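Local structure of mitochondrial ubiquitin ligase activator of NFKB 1 (6M2D) at residues S27-E30 / C31-L35. The protein acts as a weak E3 ubiquitin ligase of the mitochondrial outer membrane, passing ubiquitin from an E2 enzyme to substrates such as AKT1 through its zinc-binding RING domain. Sequence-based numbering, arbitrary orientation.
Sequences SCTE and CYRAL. With ZN (zinc ion), chain G.
Cys28 and Cys31 grip one zinc ion from the start of a helix, SG of Cys28 at 2.4 Å from the metal and SG of Cys31 at 2.3 Å. The two sulfurs stand 3.7 Å apart, and Cys7 and Cys10 complete the site. SG of Cys28 has a second task: as N-cap of helix 29-34 it accepts a bond from N of Cys31 (3.5 Å, N-H...S angle 158°). Its chi1 of 71°, which sets SG between the backbone N and the carbonyl carbon, serves metal and cap together; the N-H probably eases some of the negative charge on the thiolate. This is the second CxxC pair of a four-cysteine site in the cross-braced RING finger, whose other zinc is held by Cys22, His24, Cys41 and Cys44. Behind the ligands, O of Cys28 takes two donors, OG of Ser27 at 2.6 Å, in the carbonyl plane on a lone pair, and N of Tyr32 at 3.3 Å, tilted from that plane. With OG beside its carbonyl carbon (chi1 165°), Ser27 reaches that oxygen and also lies 3.6 Å from CB of Cys31. An alanine in place of Ser27 would probably leave O of Cys28 with one donor of the pair and open a small gap beside Cys31 CB. Farther along, Arg33 N bonds to O of Thr29, and one guanidinium face lies over that oxygen and CA of Glu30, the opposite charges near but not touching. Thr29 OG1 is hydrogen-bonded to OG of Ser16, while NZ of Lys39 hydrogen-bonds to carbonyls of Tyr32, Arg33 and Leu35 at the C-terminal end.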
ATOM      1  N   SER A  27       0.611  -2.572  -0.403  1.00 17.45           N
ATOM      2  CA  SER A  27       1.934  -2.051  -0.096  1.00 14.78           C
ATOM      3  C   SER A  27       2.327  -2.344   1.347  1.00 15.68           C
ATOM      4  O   SER A  27       1.474  -2.459   2.231  1.00 15.62           O
ATOM      5  CB  SER A  27       1.991  -0.530  -0.358  1.00 15.00           C
ATOM      6  OG  SER A  27       3.129   0.057   0.253  1.00 16.42           O
ATOM      7  N   CYS A  28       3.636  -2.466   1.576  1.00 12.36           N
ATOM      8  CA  CYS A  28       4.160  -2.452   2.930  1.00 15.53           C
ATOM      9  C   CYS A  28       4.277  -1.012   3.412  1.00 15.83           C
ATOM     10  O   CYS A  28       4.098  -0.060   2.647  1.00 18.05           O
ATOM     11  CB  CYS A  28       5.520  -3.138   2.996  1.00 15.61           C
ATOM     12  SG  CYS A  28       6.865  -2.205   2.209  1.00 17.72           S
ATOM     13  N   THR A  29       4.605  -0.847   4.698  1.00 17.02           N
ATOM     14  CA  THR A  29       4.615   0.498   5.267  1.00 13.88           C
ATOM     15  C   THR A  29       5.801   1.316   4.764  1.00 19.62           C
ATOM     16  O   THR A  29       5.671   2.522   4.527  1.00 18.27           O
ATOM     17  CB  THR A  29       4.625   0.438   6.797  1.00 20.42           C
ATOM     18  OG1 THR A  29       3.679  -0.538   7.247  1.00 17.36           O
ATOM     19  CG2 THR A  29       4.237   1.795   7.368  1.00 21.91           C
ATOM     20  N   GLU A  30       6.966   0.682   4.597  1.00 21.28           N
ATOM     21  CA  GLU A  30       8.144   1.420   4.144  1.00 24.29           C
ATOM     22  C   GLU A  30       7.939   1.981   2.744  1.00 22.12           C
ATOM     23  O   GLU A  30       8.315   3.124   2.461  1.00 25.41           O
ATOM     24  CB  GLU A  30       9.381   0.518   4.190  1.00 25.08           C
ATOM     25  CG  GLU A  30      10.256   0.734   5.420  1.00 37.84           C
ATOM     26  CD  GLU A  30      11.525  -0.105   5.393  1.00 43.04           C
ATOM     27  OE1 GLU A  30      11.923  -0.551   4.293  1.00 39.10           O
ATOM     28  OE2 GLU A  30      12.111  -0.328   6.478  1.00 43.79           O
ATOM     29  N   CYS A  31       7.313   1.204   1.866  1.00 18.00           N
ATOM     30  CA  CYS A  31       7.108   1.673   0.502  1.00 17.56           C
ATOM     31  C   CYS A  31       6.108   2.820   0.461  1.00 20.85           C
ATOM     32  O   CYS A  31       6.263   3.756  -0.336  1.00 22.53           O
ATOM     33  CB  CYS A  31       6.654   0.514  -0.375  1.00 19.73           C
ATOM     34  SG  CYS A  31       8.049  -0.521  -0.862  1.00 17.66           S
ATOM     35  N   TYR A  32       5.076   2.773   1.311  1.00 18.54           N
ATOM     36  CA  TYR A  32       4.143   3.891   1.385  1.00 20.28           C
ATOM     37  C   TYR A  32       4.874   5.180   1.740  1.00 19.07           C
ATOM     38  O   TYR A  32       4.685   6.217   1.095  1.00 21.74           O
ATOM     39  CB  TYR A  32       3.044   3.621   2.411  1.00 16.43           C
ATOM     40  CG  TYR A  32       2.336   4.912   2.721  1.00 20.93           C
ATOM     41  CD1 TYR A  32       1.504   5.498   1.775  1.00 19.62           C
ATOM     42  CD2 TYR A  32       2.544   5.582   3.925  1.00 21.54           C
ATOM     43  CE1 TYR A  32       0.876   6.694   2.022  1.00 21.10           C
ATOM     44  CE2 TYR A  32       1.915   6.787   4.189  1.00 23.63           C
ATOM     45  CZ  TYR A  32       1.080   7.336   3.231  1.00 26.23           C
ATOM     46  OH  TYR A  32       0.443   8.529   3.476  1.00 28.78           O
ATOM     47  N   ARG A  33       5.699   5.138   2.789  1.00 20.95           N
ATOM     48  CA  ARG A  33       6.458   6.317   3.178  1.00 20.02           C
ATOM     49  C   ARG A  33       7.352   6.800   2.043  1.00 23.20           C
ATOM     50  O   ARG A  33       7.527   8.008   1.851  1.00 21.67           O
ATOM     51  CB  ARG A  33       7.292   6.009   4.420  1.00 24.67           C
ATOM     52  CG  ARG A  33       6.504   6.039   5.720  1.00 27.16           C
ATOM     53  CD  ARG A  33       7.436   6.013   6.925  1.00 37.49           C
ATOM     54  NE  ARG A  33       7.299   4.765   7.670  1.00 39.12           N
ATOM     55  CZ  ARG A  33       8.244   3.834   7.755  1.00 35.92           C
ATOM     56  NH1 ARG A  33       9.413   4.017   7.150  1.00 37.75           N
ATOM     57  NH2 ARG A  33       8.023   2.721   8.450  1.00 31.58           N
ATOM     58  N   ALA A  34       7.916   5.870   1.273  1.00 20.90           N
ATOM     59  CA  ALA A  34       8.835   6.228   0.204  1.00 25.70           C
ATOM     60  C   ALA A  34       8.136   6.733  -1.052  1.00 27.51           C
ATOM     61  O   ALA A  34       8.824   7.231  -1.951  1.00 24.37           O
ATOM     62  CB  ALA A  34       9.721   5.029  -0.151  1.00 24.23           C
ATOM     63  N   LEU A  35       6.808   6.626  -1.136  1.00 22.87           N
ATOM     64  CA  LEU A  35       6.112   7.006  -2.356  1.00 21.32           C
ATOM     65  C   LEU A  35       6.361   8.481  -2.657  1.00 24.53           C
ATOM     66  O   LEU A  35       6.388   9.309  -1.737  1.00 26.95           O
ATOM     67  CB  LEU A  35       4.607   6.750  -2.233  1.00 23.22           C
ATOM     68  CG  LEU A  35       4.064   5.315  -2.273  1.00 21.36           C
ATOM     69  CD1 LEU A  35       2.557   5.296  -2.059  1.00 17.50           C
ATOM     70  CD2 LEU A  35       4.403   4.645  -3.587  1.00 20.19           C
TER
HETATM   71 ZN    ZN G 401       7.234  -2.530  -0.104  1.00 25.40          ZN